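PDB 1RE5: 3-carboxy-cis,cis-muconate cycloisomerase from Pseudomonas putida, which is a cycloisomerase of the mainly helical, tetrameric fumarase/aspartase (lyase) superfamily. Local coordinates for residues V50-A55 / K87-G92; G43-S48 / V100-T105. All coordinates share one frame; numbering follows the deposited sequence.

Interaction 1. Residues V50-A55 / K87-G92; sequences VAAIEA and KVIATG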
loop_
_atom_site.group_PDB
_atom_site.type_symbol
_atom_site.label_atom_id
_atom_site.label_comp_id
_atom_site.label_asym_id
_atom_site.label_seq_id
_atom_site.Cartn_x
_atom_site.Cartn_y
_atom_site.Cartn_z
ATOM N N VAL D 50 5.567 -2.123 -46.960
ATOM C CA VAL D 50 6.463 -1.784 -45.866
ATOM C C VAL D 50 6.734 -0.290 -45.864
ATOM O O VAL D 50 6.700 0.361 -44.818
ATOM C CB VAL D 50 7.803 -2.525 -45.998
ATOM C CG1 VAL D 50 8.721 -2.151 -44.837
ATOM C CG2 VAL D 50 7.556 -4.027 -46.040
ATOM N N ALA D 51 7.001 0.249 -47.046
ATOM C CA ALA D 51 7.278 1.671 -47.190
ATOM C C ALA D 51 6.044 2.514 -46.863
ATOM O O ALA D 51 6.156 3.562 -46.231
ATOM C CB ALA D 51 7.750 1.960 -48.609
ATOM N N ALA D 52 4.871 2.055 -47.296
ATOM C CA ALA D 52 3.621 2.776 -47.044
ATOM C C ALA D 52 3.342 2.883 -45.546
ATOM O O ALA D 52 3.021 3.957 -45.033
ATOM C CB ALA D 52 2.461 2.066 -47.732
ATOM N N ILE D 53 3.471 1.752 -44.863
ATOM C CA ILE D 53 3.252 1.669 -43.429
ATOM C C ILE D 53 4.203 2.579 -42.645
ATOM O O ILE D 53 3.751 3.410 -41.854
ATOM C CB ILE D 53 3.407 0.210 -42.960
ATOM C CG1 ILE D 53 2.261 -0.625 -43.536
ATOM C CG2 ILE D 53 3.432 0.138 -41.438
ATOM C CD1 ILE D 53 2.404 -2.116 -43.308
ATOM N N GLU D 54 5.509 2.436 -42.865
ATOM C CA GLU D 54 6.490 3.262 -42.159
ATOM C C GLU D 54 6.199 4.751 -42.287
ATOM O O GLU D 54 6.448 5.523 -41.360
ATOM C CB GLU D 54 7.898 2.990 -42.678
ATOM C CG GLU D 54 8.360 1.571 -42.474
ATOM C CD GLU D 54 9.797 1.362 -42.912
ATOM O OE1 GLU D 54 10.121 1.694 -44.076
ATOM O OE2 GLU D 54 10.601 0.862 -42.092
ATOM N N ALA D 55 5.670 5.154 -43.435
ATOM C CA ALA D 55 5.346 6.554 -43.686
ATOM C C ALA D 55 4.224 7.036 -42.780
ATOM O O ALA D 55 4.133 8.221 -42.467
ATOM C CB ALA D 55 4.944 6.736 -45.142
ATOM N N LYS D 87 -6.592 3.648 -41.878
ATOM C CA LYS D 87 -7.279 4.696 -42.630
ATOM C C LYS D 87 -6.318 5.745 -43.196
ATOM O O LYS D 87 -6.680 6.504 -44.097
ATOM C CB LYS D 87 -8.337 5.365 -41.756
ATOM N N VAL D 88 -5.095 5.787 -42.672
ATOM C CA VAL D 88 -4.099 6.746 -43.148
ATOM C C VAL D 88 -3.329 6.124 -44.304
ATOM O O VAL D 88 -2.969 6.801 -45.271
ATOM C CB VAL D 88 -3.098 7.145 -42.023
ATOM C CG1 VAL D 88 -1.895 7.876 -42.616
ATOM C CG2 VAL D 88 -3.788 8.051 -41.009
ATOM N N ILE D 89 -3.079 4.827 -44.195
ATOM C CA ILE D 89 -2.365 4.100 -45.229
ATOM C C ILE D 89 -3.268 3.927 -46.455
ATOM O O ILE D 89 -2.777 3.771 -47.574
ATOM C CB ILE D 89 -1.920 2.709 -44.711
ATOM C CG1 ILE D 89 -0.856 2.883 -43.627
ATOM C CG2 ILE D 89 -1.392 1.855 -45.857
ATOM C CD1 ILE D 89 -0.364 1.576 -43.036
ATOM N N ALA D 90 -4.584 3.964 -46.241
ATOM C CA ALA D 90 -5.548 3.803 -47.332
ATOM C C ALA D 90 -5.514 4.993 -48.284
ATOM O O ALA D 90 -5.657 4.832 -49.495
ATOM C CB ALA D 90 -6.952 3.627 -46.772
ATOM N N THR D 91 -5.328 6.186 -47.730
ATOM C CA THR D 91 -5.261 7.407 -48.528
ATOM C C THR D 91 -4.242 7.311 -49.665
ATOM O O THR D 91 -4.506 7.741 -50.790
ATOM C CB THR D 91 -4.880 8.616 -47.651
ATOM O OG1 THR D 91 -5.941 8.883 -46.730
ATOM C CG2 THR D 91 -4.628 9.852 -48.511
ATOM N N GLY D 92 -3.073 6.756 -49.360
ATOM C CA GLY D 92 -2.030 6.626 -50.363
ATOM C C GLY D 92 -1.992 5.282 -51.073
ATOM O O GLY D 92 -2.310 5.190 -52.256
#
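I89 reaches out from helix 78-92 and sets its end methyl on the base of I53 in helix 47-56. I89 CD1 lies 3.5 Å from I53 CG1 and 3.6 Å from I53 CA. The methyl thus meets the root of I53, not its end. The bond from I53 CA to CB points away from helix 78-92, yet CB still lies 4.0 Å from I89 CD1. The two side chains run at a slant to each other. The I89 side chain is extended: CG1 is anti to the carbonyl carbon (chi1 -67°) and CD1 continues the chain outward (chi2 179°), across to the other helix. The second branch, CG2, meets A52, with 4.3 Å between I89 CG2 and A52 CB. A52 O is also 4.3 Å from I89 CG1, which is contact without a hydrogen bond. Here I53 CA and I89 CA are 6.4 Å apart.

The next shell frames the pair. I89 also packs on A56, farther along helix 47-56, and on A96 in the loop that follows its own helix. A52 shares A96 and adds V93. On the helix 21-40 side, I53 rests on A36 and V50 on A40. E54 makes a salt bridge through OE2 to NE of R37.

No hydrogen bond or charge pair links the two segments. About 126 Å² is buried in total, so the contact is modest and almost entirely apolar. Without a directional bond it rests on van der Waals packing, and the salt bridge to helix 21-40 probably helps to position helix 47-56.

Interaction 2. Residues G43-S48 / V100-T105; sequences GLVPHS and VHLGAT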
loop_
_atom_site.group_PDB
_atom_site.type_symbol
_atom_site.label_atom_id
_atom_site.label_comp_id
_atom_site.label_asym_id
_atom_site.label_seq_id
_atom_site.Cartn_x
_atom_site.Cartn_y
_atom_site.Cartn_z
ATOM N N GLY D 43 8.610 -13.020 -46.280
ATOM C CA GLY D 43 7.761 -13.261 -47.429
ATOM C C GLY D 43 6.279 -13.221 -47.127
ATOM O O GLY D 43 5.503 -13.934 -47.759
ATOM N N LEU D 44 5.873 -12.396 -46.170
ATOM C CA LEU D 44 4.462 -12.299 -45.822
ATOM C C LEU D 44 3.868 -10.961 -46.243
ATOM O O LEU D 44 2.646 -10.809 -46.321
ATOM C CB LEU D 44 4.271 -12.489 -44.318
ATOM C CG LEU D 44 4.116 -13.918 -43.801
ATOM C CD1 LEU D 44 2.875 -14.521 -44.431
ATOM C CD2 LEU D 44 5.347 -14.751 -44.123
ATOM N N VAL D 45 4.732 -9.990 -46.521
ATOM C CA VAL D 45 4.271 -8.663 -46.920
ATOM C C VAL D 45 5.107 -8.054 -48.047
ATOM O O VAL D 45 6.343 -8.070 -48.005
ATOM C CB VAL D 45 4.275 -7.677 -45.710
ATOM C CG1 VAL D 45 4.001 -6.241 -46.174
ATOM C CG2 VAL D 45 3.225 -8.106 -44.700
ATOM N N PRO D 46 4.432 -7.501 -49.071
ATOM C CA PRO D 46 5.111 -6.877 -50.212
ATOM C C PRO D 46 5.893 -5.646 -49.770
ATOM O O PRO D 46 5.336 -4.738 -49.139
ATOM C CB PRO D 46 3.956 -6.516 -51.144
ATOM C CG PRO D 46 2.827 -6.241 -50.183
ATOM C CD PRO D 46 2.966 -7.384 -49.206
ATOM N N HIS D 47 7.181 -5.626 -50.104
ATOM C CA HIS D 47 8.065 -4.515 -49.753
ATOM C C HIS D 47 7.485 -3.129 -50.043
ATOM O O HIS D 47 7.870 -2.139 -49.417
ATOM C CB HIS D 47 9.399 -4.682 -50.477
ATOM C CG HIS D 47 10.224 -5.809 -49.947
ATOM N ND1 HIS D 47 11.106 -5.655 -48.896
ATOM C CD2 HIS D 47 10.267 -7.122 -50.286
ATOM C CE1 HIS D 47 11.655 -6.824 -48.611
ATOM N NE2 HIS D 47 11.163 -7.731 -49.440
ATOM N N SER D 48 6.561 -3.055 -50.991
ATOM C CA SER D 48 5.947 -1.782 -51.339
ATOM C C SER D 48 5.041 -1.306 -50.207
ATOM O O SER D 48 4.863 -0.096 -50.007
ATOM C CB SER D 48 5.141 -1.926 -52.633
ATOM O OG SER D 48 4.270 -3.044 -52.562
ATOM N N VAL D 100 -1.118 -4.260 -42.293
ATOM C CA VAL D 100 -0.794 -3.657 -41.015
ATOM C C VAL D 100 -1.282 -4.521 -39.854
ATOM O O VAL D 100 -2.379 -5.089 -39.903
ATOM C CB VAL D 100 -1.415 -2.239 -40.900
ATOM C CG1 VAL D 100 -2.921 -2.321 -40.991
ATOM C CG2 VAL D 100 -1.005 -1.590 -39.591
ATOM N N HIS D 101 -0.440 -4.639 -38.827
ATOM C CA HIS D 101 -0.773 -5.387 -37.615
ATOM C C HIS D 101 -1.089 -6.852 -37.900
ATOM O O HIS D 101 -1.876 -7.471 -37.193
ATOM C CB HIS D 101 -1.964 -4.690 -36.932
ATOM C CG HIS D 101 -2.147 -5.050 -35.493
ATOM N ND1 HIS D 101 -3.014 -6.036 -35.073
ATOM C CD2 HIS D 101 -1.574 -4.551 -34.372
ATOM C CE1 HIS D 101 -2.970 -6.129 -33.756
ATOM N NE2 HIS D 101 -2.104 -5.239 -33.306
ATOM N N LEU D 102 -0.451 -7.409 -38.923
ATOM C CA LEU D 102 -0.689 -8.798 -39.314
ATOM C C LEU D 102 -0.175 -9.868 -38.346
ATOM O O LEU D 102 1.028 -9.953 -38.070
ATOM C CB LEU D 102 -0.086 -9.059 -40.699
ATOM C CG LEU D 102 -0.278 -10.475 -41.272
ATOM C CD1 LEU D 102 -1.763 -10.740 -41.499
ATOM C CD2 LEU D 102 0.497 -10.623 -42.579
ATOM N N GLY D 103 -1.096 -10.693 -37.848
ATOM C CA GLY D 103 -0.731 -11.773 -36.944
ATOM C C GLY D 103 -0.464 -11.388 -35.499
ATOM O O GLY D 103 -0.131 -12.251 -34.677
ATOM N N ALA D 104 -0.620 -10.105 -35.185
ATOM C CA ALA D 104 -0.372 -9.606 -33.841
ATOM C C ALA D 104 -1.662 -9.257 -33.106
ATOM O O ALA D 104 -2.688 -8.937 -33.719
ATOM C CB ALA D 104 0.537 -8.375 -33.903
ATOM N N THR D 105 -1.601 -9.315 -31.779
ATOM C CA THR D 105 -2.752 -8.995 -30.959
ATOM C C THR D 105 -2.501 -7.615 -30.361
ATOM O O THR D 105 -1.374 -7.135 -30.383
ATOM C CB THR D 105 -2.954 -10.087 -29.863
ATOM O OG1 THR D 105 -4.187 -9.860 -29.178
ATOM C CG2 THR D 105 -1.818 -10.080 -28.869
#
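L102 points a methyl at the bend formed by L44 and V45. L102 CD2 is 4.3 Å from V45 CG2, an apolar contact between two methyls. The same CD2 lies 4.3 Å from L44 O, where methyl and carbonyl pack without a hydrogen bond. The side chain of L44 comes near at its base, with CB 4.6 Å from L102 CD2.

In L102, CG is anti to the backbone N (chi1 -179°). A chi2 of 64° then places CD2 anti to CA, which makes CD2 the branch at the far end that reaches V45 and L44 O. V45 has CG1 opposite the backbone N (chi1 171°). This leaves CG2 beside that nitrogen, as the branch that meets L102. L102 supplies more than half of the 82 Å² buried between the segments.

Both sides are shaped by turns. L102 is the second residue of a type II beta turn from H101 to A104, and G103 takes the positive phi of the third position. On the other side, G43 ends helix 21-40 in a Schellman motif, and P46 takes the N-cap position of helix 47-56. L44 and V45 are thus the short link between two helices. E39, near the end of helix 21-40, is touched by both L44 and L102, while V45 and P46 pack on Y99.

The joint packs the connection between helices 21-40 and 47-56 against the loop before helix 106-142, in the mainly helical fold of the fumarase/aspartase superfamily.

Overall arrangement
The two interactions are neighbours, with centres 12 Å apart. Both use helix 47-56: interaction 2 takes the link leading into it, and interaction 1 takes its body. They touch directly at two places. V50 CG2 lies 4.2 Å from V45 CG1, and I53 CD1 lies 4.2 Å from V100 CA. I53 therefore serves interaction 1 and also meets, with its end methyl, the start of 100-105. In sequence, both segments of interaction 1 lie between the two segments of interaction 2. Their centres are about 41 and 40 Å from the chain centre. The residues around the bound 2,3-dihydroxy-1,4-dithiobutane, such as T296 and S303, belong to neither contact.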